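Local coordinates for penicillin-binding protein 1A (Mycobacterium tuberculosis, PDB 5CXW) that builds and cross-links mycobacterial peptidoglycan, joining stem peptides through its penicillin-sensitive C-terminal transpeptidase domain, the part in this crystal, here with penicillin V bound, at residues T28-T36 against H231-A239; M308-V319 against S345-L356. One frame throughout, in Å; residues are numbered along the deposited sequence.

Contact 1. Residues T28-T36 against H231-A239; sequences TQGLVVTTT and HFVQKVVSA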
loop_
_atom_site.group_PDB
_atom_site.type_symbol
_atom_site.label_atom_id
_atom_site.label_comp_id
_atom_site.label_asym_id
_atom_site.label_seq_id
_atom_site.Cartn_x
_atom_site.Cartn_y
_atom_site.Cartn_z
ATOM N N THR A 28 24.731 16.773 18.654
ATOM C CA THR A 28 26.103 16.941 19.134
ATOM C C THR A 28 26.978 15.683 19.012
ATOM O O THR A 28 28.189 15.788 19.066
ATOM C CB THR A 28 26.099 17.414 20.610
ATOM O OG1 THR A 28 25.257 16.532 21.389
ATOM C CG2 THR A 28 25.586 18.884 20.683
ATOM N N GLN A 29 26.376 14.504 18.855
ATOM C CA GLN A 29 27.173 13.292 18.771
ATOM C C GLN A 29 27.977 13.105 17.465
ATOM O O GLN A 29 29.005 12.447 17.484
ATOM C CB GLN A 29 26.323 12.072 19.049
ATOM C CG GLN A 29 25.941 11.940 20.509
ATOM C CD GLN A 29 25.248 10.626 20.765
ATOM O OE1 GLN A 29 25.720 9.581 20.313
ATOM N NE2 GLN A 29 24.160 10.652 21.492
ATOM N N GLY A 30 27.530 13.684 16.348
ATOM C CA GLY A 30 28.285 13.524 15.079
ATOM C C GLY A 30 28.280 12.082 14.560
ATOM O O GLY A 30 29.252 11.580 13.968
ATOM N N LEU A 31 27.169 11.421 14.780
ATOM C CA LEU A 31 27.017 10.039 14.356
ATOM C C LEU A 31 27.162 9.946 12.871
ATOM O O LEU A 31 26.692 10.813 12.162
ATOM C CB LEU A 31 25.653 9.503 14.739
ATOM C CG LEU A 31 25.420 9.441 16.251
ATOM C CD1 LEU A 31 24.085 8.810 16.498
ATOM C CD2 LEU A 31 26.568 8.662 16.907
ATOM N N VAL A 32 27.749 8.862 12.419
ATOM C CA VAL A 32 27.808 8.555 11.008
ATOM C C VAL A 32 26.736 7.529 10.719
ATOM O O VAL A 32 26.796 6.392 11.159
ATOM C CB VAL A 32 29.202 8.045 10.609
ATOM C CG1 VAL A 32 29.190 7.570 9.149
ATOM C CG2 VAL A 32 30.243 9.130 10.916
ATOM N N VAL A 33 25.711 7.955 9.996
ATOM C CA VAL A 33 24.494 7.150 9.803
ATOM C C VAL A 33 24.424 6.708 8.348
ATOM O O VAL A 33 24.707 7.495 7.440
ATOM C CB VAL A 33 23.245 7.954 10.159
ATOM C CG1 VAL A 33 21.969 7.116 9.949
ATOM C CG2 VAL A 33 23.359 8.514 11.576
ATOM N N THR A 34 24.219 5.424 8.137
ATOM C CA THR A 34 23.946 4.886 6.822
ATOM C C THR A 34 22.453 4.587 6.773
ATOM O O THR A 34 21.929 3.906 7.625
ATOM C CB THR A 34 24.727 3.573 6.597
ATOM O OG1 THR A 34 26.148 3.795 6.809
ATOM C CG2 THR A 34 24.551 3.088 5.175
ATOM N N THR A 35 21.769 5.123 5.774
ATOM C CA THR A 35 20.355 4.899 5.649
ATOM C C THR A 35 20.132 3.748 4.721
ATOM O O THR A 35 21.014 3.270 4.027
ATOM C CB THR A 35 19.552 6.117 5.136
ATOM O OG1 THR A 35 19.773 6.221 3.729
ATOM C CG2 THR A 35 19.890 7.403 5.850
ATOM N N THR A 36 18.869 3.330 4.688
ATOM C CA THR A 36 18.446 2.228 3.829
ATOM C C THR A 36 18.132 2.646 2.395
ATOM O O THR A 36 17.915 1.787 1.535
ATOM C CB THR A 36 17.173 1.604 4.399
ATOM O OG1 THR A 36 16.189 2.617 4.632
ATOM C CG2 THR A 36 17.422 0.857 5.685
ATOM N N HIS A 231 12.010 0.375 8.332
ATOM C CA HIS A 231 13.065 1.188 8.973
ATOM C C HIS A 231 13.909 1.844 7.934
ATOM O O HIS A 231 14.037 1.360 6.791
ATOM C CB HIS A 231 13.900 0.288 9.882
ATOM C CG HIS A 231 14.607 -0.775 9.157
ATOM N ND1 HIS A 231 13.975 -1.924 8.740
ATOM C CD2 HIS A 231 15.882 -0.856 8.694
ATOM C CE1 HIS A 231 14.840 -2.683 8.094
ATOM N NE2 HIS A 231 16.006 -2.071 8.070
ATOM N N PHE A 232 14.502 2.958 8.358
ATOM C CA PHE A 232 15.275 3.853 7.525
ATOM C C PHE A 232 16.795 3.798 7.833
ATOM O O PHE A 232 17.580 4.263 7.037
ATOM C CB PHE A 232 14.831 5.318 7.767
ATOM C CG PHE A 232 13.455 5.659 7.298
ATOM C CD1 PHE A 232 12.341 5.335 8.092
ATOM C CD2 PHE A 232 13.241 6.280 6.058
ATOM C CE1 PHE A 232 11.034 5.616 7.650
ATOM C CE2 PHE A 232 11.942 6.570 5.644
ATOM C CZ PHE A 232 10.858 6.248 6.443
ATOM N N VAL A 233 17.160 3.254 8.978
ATOM C CA VAL A 233 18.554 3.252 9.444
ATOM C C VAL A 233 19.123 1.849 9.265
ATOM O O VAL A 233 18.613 0.857 9.810
ATOM C CB VAL A 233 18.667 3.674 10.890
ATOM C CG1 VAL A 233 20.115 3.472 11.353
ATOM C CG2 VAL A 233 18.216 5.140 11.106
ATOM N N GLN A 234 20.200 1.789 8.476
ATOM C CA GLN A 234 20.964 0.585 8.186
ATOM C C GLN A 234 22.130 0.402 9.153
ATOM O O GLN A 234 22.402 -0.712 9.601
ATOM C CB GLN A 234 21.489 0.637 6.752
ATOM C CG GLN A 234 22.323 -0.555 6.292
ATOM C CD GLN A 234 21.518 -1.846 6.356
ATOM O OE1 GLN A 234 20.291 -1.878 6.082
ATOM N NE2 GLN A 234 22.175 -2.912 6.729
ATOM N N LYS A 235 22.824 1.482 9.478
ATOM C CA LYS A 235 24.046 1.338 10.305
ATOM C C LYS A 235 24.330 2.664 10.963
ATOM O O LYS A 235 23.984 3.735 10.433
ATOM C CB LYS A 235 25.209 0.872 9.441
ATOM C CG LYS A 235 26.476 0.550 10.231
ATOM C CD LYS A 235 27.513 -0.107 9.321
ATOM C CE LYS A 235 28.793 -0.479 10.026
ATOM N NZ LYS A 235 29.844 -0.826 9.033
ATOM N N VAL A 236 24.898 2.608 12.175
ATOM C CA VAL A 236 25.289 3.839 12.877
ATOM C C VAL A 236 26.669 3.599 13.478
ATOM O O VAL A 236 26.867 2.582 14.137
ATOM C CB VAL A 236 24.318 4.152 14.031
ATOM C CG1 VAL A 236 24.707 5.465 14.713
ATOM C CG2 VAL A 236 22.884 4.279 13.505
ATOM N N VAL A 237 27.585 4.539 13.200
ATOM C CA VAL A 237 28.979 4.426 13.724
ATOM C C VAL A 237 29.256 5.766 14.360
ATOM O O VAL A 237 28.903 6.836 13.783
ATOM C CB VAL A 237 29.986 4.157 12.611
ATOM C CG1 VAL A 237 31.405 3.952 13.189
ATOM C CG2 VAL A 237 29.601 2.928 11.807
ATOM N N SER A 238 29.956 5.736 15.497
ATOM C CA SER A 238 30.323 6.995 16.112
ATOM C C SER A 238 31.281 7.801 15.243
ATOM O O SER A 238 31.983 7.293 14.383
ATOM C CB SER A 238 30.934 6.768 17.502
ATOM O OG SER A 238 32.275 6.383 17.355
ATOM N N ALA A 239 31.382 9.080 15.567
ATOM C CA ALA A 239 32.254 9.967 14.858
ATOM C C ALA A 239 33.705 9.466 14.932
ATOM O O ALA A 239 34.498 9.604 13.989
ATOM C CB ALA A 239 32.160 11.356 15.478
HETATM O O HOH W 1 29.818 9.900 17.957
#
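A classic beta bulge interrupts the antiparallel pairing of strands 32-35 and 233-237, two strands of a small three-stranded sheet: Q234 and K235 of the second strand both face T34 of the first. T34 O accepts the amide hydrogens of both Q234 N (2.9 Å) and K235 N (a longer 3.2 Å). Regular pairing holds on the far side of the bulge from F232, where V32 N meets V237 O at 2.7 Å. Past the bulge, T36 N bonds to F232 O, and the buried T36 has its OG1 hydrogen-bonded to V74 O. V32, V33, T34, V236 and V237 are all beta-branched, which suits the extended strands. T34 and K235 lie side by side on the face they share with V32 and V237, CB to CB 4.0 Å, and the lysine chain then runs on, fully extended, away from strand 32-35. V236 shares the other face with V33, and L31, just before the strand, crosses V236 obliquely, CD1 to V236 CG1 3.8 Å; V236 also touches L15 of helix 2-19. G30 has the positive phi that glycine tolerates easily as the chain leaves helix 23-29, and beside it a water bridges Q29 O and A239 N. The direct hydrogen bonds across the contact all run between backbone atoms; the side chains add an apolar face toward the helix and a mixed one opposite.

Contact 2. Residues M308-V319 against S345-L356; sequences MVGYTPSLSTAV and SDIWKATMDGAL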
loop_
_atom_site.group_PDB
_atom_site.type_symbol
_atom_site.label_atom_id
_atom_site.label_comp_id
_atom_site.label_asym_id
_atom_site.label_seq_id
_atom_site.Cartn_x
_atom_site.Cartn_y
_atom_site.Cartn_z
ATOM N N MET A 308 -2.045 3.358 -6.297
ATOM C CA MET A 308 -1.574 2.104 -6.847
ATOM C C MET A 308 -0.550 1.557 -5.886
ATOM O O MET A 308 0.452 2.256 -5.562
ATOM C CB MET A 308 -0.945 2.266 -8.234
ATOM C CG MET A 308 -0.361 0.987 -8.852
ATOM S SD MET A 308 -1.573 -0.361 -8.886
ATOM C CE MET A 308 -1.516 -0.897 -10.612
ATOM N N VAL A 309 -0.776 0.319 -5.421
ATOM C CA VAL A 309 0.155 -0.379 -4.543
ATOM C C VAL A 309 0.500 -1.731 -5.129
ATOM O O VAL A 309 -0.355 -2.475 -5.527
ATOM C CB VAL A 309 -0.428 -0.525 -3.124
ATOM C CG1 VAL A 309 0.653 -0.975 -2.152
ATOM C CG2 VAL A 309 -1.048 0.735 -2.648
ATOM N N GLY A 310 1.782 -2.042 -5.281
ATOM C CA GLY A 310 2.124 -3.333 -5.818
ATOM C C GLY A 310 3.600 -3.636 -5.685
ATOM O O GLY A 310 4.415 -2.757 -5.360
ATOM N N TYR A 311 3.906 -4.899 -5.925
ATOM C CA TYR A 311 5.195 -5.479 -5.588
ATOM C C TYR A 311 5.708 -6.537 -6.525
ATOM O O TYR A 311 4.960 -7.127 -7.311
ATOM C CB TYR A 311 5.108 -6.069 -4.151
ATOM C CG TYR A 311 4.076 -7.151 -3.919
ATOM C CD1 TYR A 311 4.313 -8.512 -4.176
ATOM C CD2 TYR A 311 2.812 -6.808 -3.419
ATOM C CE1 TYR A 311 3.324 -9.488 -3.899
ATOM C CE2 TYR A 311 1.868 -7.759 -3.171
ATOM C CZ TYR A 311 2.123 -9.096 -3.384
ATOM O OH TYR A 311 1.132 -10.017 -3.085
ATOM N N THR A 312 7.038 -6.780 -6.413
ATOM C CA THR A 312 7.684 -7.980 -6.799
ATOM C C THR A 312 8.218 -8.596 -5.517
ATOM O O THR A 312 8.110 -8.006 -4.468
ATOM C CB THR A 312 8.832 -7.685 -7.778
ATOM O OG1 THR A 312 9.922 -7.141 -7.053
ATOM C CG2 THR A 312 8.387 -6.794 -8.844
ATOM N N PRO A 313 8.825 -9.777 -5.577
ATOM C CA PRO A 313 9.361 -10.320 -4.318
ATOM C C PRO A 313 10.467 -9.462 -3.673
ATOM O O PRO A 313 10.777 -9.626 -2.477
ATOM C CB PRO A 313 9.898 -11.701 -4.752
ATOM C CG PRO A 313 9.068 -12.036 -5.968
ATOM C CD PRO A 313 8.878 -10.754 -6.679
ATOM N N SER A 314 11.054 -8.545 -4.433
ATOM C CA SER A 314 12.194 -7.743 -3.992
ATOM C C SER A 314 11.875 -6.255 -3.754
ATOM O O SER A 314 12.737 -5.539 -3.305
ATOM C CB SER A 314 13.341 -7.923 -4.977
ATOM O OG SER A 314 13.851 -9.262 -4.885
ATOM N N LEU A 315 10.650 -5.797 -4.022
ATOM C CA LEU A 315 10.298 -4.407 -3.822
ATOM C C LEU A 315 8.803 -4.216 -3.798
ATOM O O LEU A 315 8.094 -4.701 -4.657
ATOM C CB LEU A 315 10.934 -3.474 -4.859
ATOM C CG LEU A 315 10.999 -2.013 -4.418
ATOM C CD1 LEU A 315 11.979 -1.809 -3.261
ATOM C CD2 LEU A 315 11.486 -1.226 -5.630
ATOM N N SER A 316 8.334 -3.541 -2.743
ATOM C CA SER A 316 6.919 -3.188 -2.603
ATOM C C SER A 316 6.765 -1.713 -2.581
ATOM O O SER A 316 7.380 -1.030 -1.750
ATOM C CB SER A 316 6.359 -3.753 -1.279
ATOM O OG SER A 316 4.997 -3.299 -1.120
ATOM N N THR A 317 5.970 -1.183 -3.508
ATOM C CA THR A 317 5.828 0.259 -3.649
ATOM C C THR A 317 4.337 0.670 -3.587
ATOM O O THR A 317 3.475 0.098 -4.281
ATOM C CB THR A 317 6.452 0.770 -4.964
ATOM O OG1 THR A 317 7.859 0.447 -4.989
ATOM C CG2 THR A 317 6.296 2.307 -5.084
ATOM N N ALA A 318 4.062 1.658 -2.732
ATOM C CA ALA A 318 2.769 2.266 -2.624
ATOM C C ALA A 318 2.844 3.718 -3.157
ATOM O O ALA A 318 3.759 4.459 -2.840
ATOM C CB ALA A 318 2.324 2.315 -1.164
ATOM N N VAL A 319 1.831 4.097 -3.930
ATOM C CA VAL A 319 1.711 5.450 -4.455
ATOM C C VAL A 319 0.302 5.941 -4.210
ATOM O O VAL A 319 -0.680 5.290 -4.559
ATOM C CB VAL A 319 1.923 5.506 -5.965
ATOM C CG1 VAL A 319 1.793 6.932 -6.488
ATOM C CG2 VAL A 319 3.310 4.888 -6.360
ATOM N N SER A 345 -0.693 4.851 -10.999
ATOM C CA SER A 345 -0.121 3.691 -11.700
ATOM C C SER A 345 1.024 4.094 -12.607
ATOM O O SER A 345 2.019 3.384 -12.699
ATOM C CB SER A 345 -1.215 2.929 -12.448
ATOM O OG SER A 345 -2.102 2.295 -11.582
ATOM N N ASP A 346 0.950 5.284 -13.242
ATOM C CA ASP A 346 2.068 5.804 -14.019
ATOM C C ASP A 346 3.307 5.965 -13.130
ATOM O O ASP A 346 4.431 5.512 -13.489
ATOM C CB ASP A 346 1.727 7.177 -14.642
ATOM C CG ASP A 346 0.633 7.128 -15.677
ATOM O OD1 ASP A 346 0.500 6.144 -16.442
ATOM O OD2 ASP A 346 -0.091 8.142 -15.771
ATOM N N ILE A 347 3.123 6.559 -11.935
ATOM C CA ILE A 347 4.211 6.785 -11.020
ATOM C C ILE A 347 4.754 5.455 -10.472
ATOM O O ILE A 347 5.963 5.265 -10.368
ATOM C CB ILE A 347 3.766 7.748 -9.881
ATOM C CG1 ILE A 347 3.438 9.145 -10.428
ATOM C CG2 ILE A 347 4.778 7.767 -8.741
ATOM C CD1 ILE A 347 2.650 10.063 -9.464
ATOM N N TRP A 348 3.857 4.588 -10.069
ATOM C CA TRP A 348 4.201 3.258 -9.499
ATOM C C TRP A 348 5.060 2.479 -10.531
ATOM O O TRP A 348 6.134 1.957 -10.214
ATOM C CB TRP A 348 2.916 2.484 -9.184
ATOM C CG TRP A 348 3.213 1.069 -8.743
ATOM C CD1 TRP A 348 3.611 0.657 -7.503
ATOM C CD2 TRP A 348 3.157 -0.121 -9.557
ATOM N NE1 TRP A 348 3.813 -0.723 -7.508
ATOM C CE2 TRP A 348 3.520 -1.220 -8.736
ATOM C CE3 TRP A 348 2.778 -0.366 -10.877
ATOM C CZ2 TRP A 348 3.547 -2.560 -9.216
ATOM C CZ3 TRP A 348 2.831 -1.715 -11.363
ATOM C CH2 TRP A 348 3.226 -2.764 -10.539
ATOM N N LYS A 349 4.563 2.388 -11.759
ATOM C CA LYS A 349 5.266 1.636 -12.807
ATOM C C LYS A 349 6.670 2.208 -13.047
ATOM O O LYS A 349 7.669 1.471 -13.185
ATOM C CB LYS A 349 4.456 1.629 -14.117
ATOM C CG LYS A 349 5.315 1.168 -15.328
ATOM C CD LYS A 349 4.482 0.867 -16.553
ATOM C CE LYS A 349 5.381 0.791 -17.773
ATOM N NZ LYS A 349 6.283 -0.407 -17.728
ATOM N N ALA A 350 6.742 3.532 -13.163
ATOM C CA ALA A 350 8.013 4.201 -13.443
ATOM C C ALA A 350 8.976 4.042 -12.286
ATOM O O ALA A 350 10.182 3.786 -12.498
ATOM C CB ALA A 350 7.779 5.657 -13.728
ATOM N N THR A 351 8.457 4.125 -11.074
ATOM C CA THR A 351 9.315 3.955 -9.896
ATOM C C THR A 351 9.834 2.521 -9.844
ATOM O O THR A 351 11.034 2.267 -9.604
ATOM C CB THR A 351 8.506 4.270 -8.631
ATOM O OG1 THR A 351 8.086 5.665 -8.641
ATOM C CG2 THR A 351 9.393 4.031 -7.368
ATOM N N MET A 352 8.916 1.566 -10.054
ATOM C CA MET A 352 9.296 0.138 -9.986
ATOM C C MET A 352 10.318 -0.222 -11.080
ATOM O O MET A 352 11.360 -0.809 -10.792
ATOM C CB MET A 352 8.084 -0.774 -10.043
ATOM C CG MET A 352 7.259 -0.724 -8.741
ATOM S SD MET A 352 8.043 -1.579 -7.368
ATOM C CE MET A 352 7.573 -3.293 -7.659
ATOM N N ASP A 353 10.013 0.180 -12.301
ATOM C CA ASP A 353 10.875 -0.105 -13.467
ATOM C C ASP A 353 12.282 0.484 -13.211
ATOM O O ASP A 353 13.314 -0.176 -13.396
ATOM C CB ASP A 353 10.279 0.500 -14.752
ATOM C CG ASP A 353 9.100 -0.302 -15.320
ATOM O OD1 ASP A 353 8.964 -1.508 -14.970
ATOM O OD2 ASP A 353 8.406 0.253 -16.199
ATOM N N GLY A 354 12.318 1.743 -12.777
ATOM C CA GLY A 354 13.576 2.380 -12.464
ATOM C C GLY A 354 14.365 1.753 -11.326
ATOM O O GLY A 354 15.598 1.633 -11.402
ATOM N N ALA A 355 13.670 1.427 -10.231
ATOM C CA ALA A 355 14.317 0.894 -9.058
ATOM C C ALA A 355 14.868 -0.481 -9.316
ATOM O O ALA A 355 15.912 -0.829 -8.751
ATOM C CB ALA A 355 13.328 0.845 -7.897
ATOM N N LEU A 356 14.215 -1.258 -10.177
ATOM C CA LEU A 356 14.577 -2.653 -10.425
ATOM C C LEU A 356 15.403 -2.855 -11.722
ATOM O O LEU A 356 15.850 -3.979 -12.006
ATOM C CB LEU A 356 13.314 -3.481 -10.529
ATOM C CG LEU A 356 12.490 -3.493 -9.239
ATOM C CD1 LEU A 356 11.264 -4.346 -9.434
ATOM C CD2 LEU A 356 13.349 -4.060 -8.131
#
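The hairpin formed by strands 308-312 and 315-319 lies against helix 345-356, its strand axes passing 8.1 and 8.2 Å from the helix axis, the first running roughly along it (26°) and the second roughly against it. W348 is central: its indole stands edge-on against the hairpin. A chi1 of 174° swings CG away from the backbone N and carries the ring there, where NE1 donates to G310 O at 3.0 Å. That oxygen lies in the ring plane, yet the indole approaches it from above the carbonyl plane; T317 N binds the same oxygen from the opposite face, so the buried carbonyl is gripped twice. G310 has no side chain, and the edge of the indole takes the space beside its CA. M308 CG lies over one indole face, 3.6 Å from W348 CG, and its sulfur stands farther off above the six-membered ring, a Met-aromatic contact. M352 CG occupies the opposite face. Bent at chi2 and chi3, the M352 chain slides past T317 and L315, bringing SD to 3.1 Å from T317 OG1 and CE to 3.4 Å from L315 O; flexible methionine can follow such an uneven surface. The hydroxyl of T317 is hydrogen-bonded to S66. V319 straddles two helix residues, CG2 against W348 CB and CG1 3.8 Å from I347 CG2, while toward the turn L315 CD2 meets A355 CB at 3.6 Å, small alanine allowing the close approach. T312 CG2 and L356 CD1 meet tip to tip. The hairpin belongs to the central five-stranded sheet of the transpeptidase domain, between strands 60-67 and 289-296; V309, Y311 and S316 point from its other face onto helix 211-222, while A48 and A41 of helix 39-53 touch helix 343-356 through T351 and A355.

From the N terminus, helices 2-19 and 23-29 lead into strand 32-35, which pairs with strand 233-237 to close contact 1. The loop is long: 194 residues separate the segments 28-36 and 231-239, and they carry helix 39-53, strands 60-67 and 74-78, and S97, the probable acyl-ester nucleophile. Contact 2 opens only afterwards and closes over 25 residues, so the two follow in series, neither nesting nor crossing. Contact 1 adds the N-terminal strand to 233-237, making the small outlying sheet; contact 2 fastens helix 343-356 to the central sheet. Their centres are 27 Å apart, and their nearest atoms, about 8 Å apart, do not touch. Helix 39-53, which directly follows strand 32-35, packs on helix 343-356 and so relates the two regions.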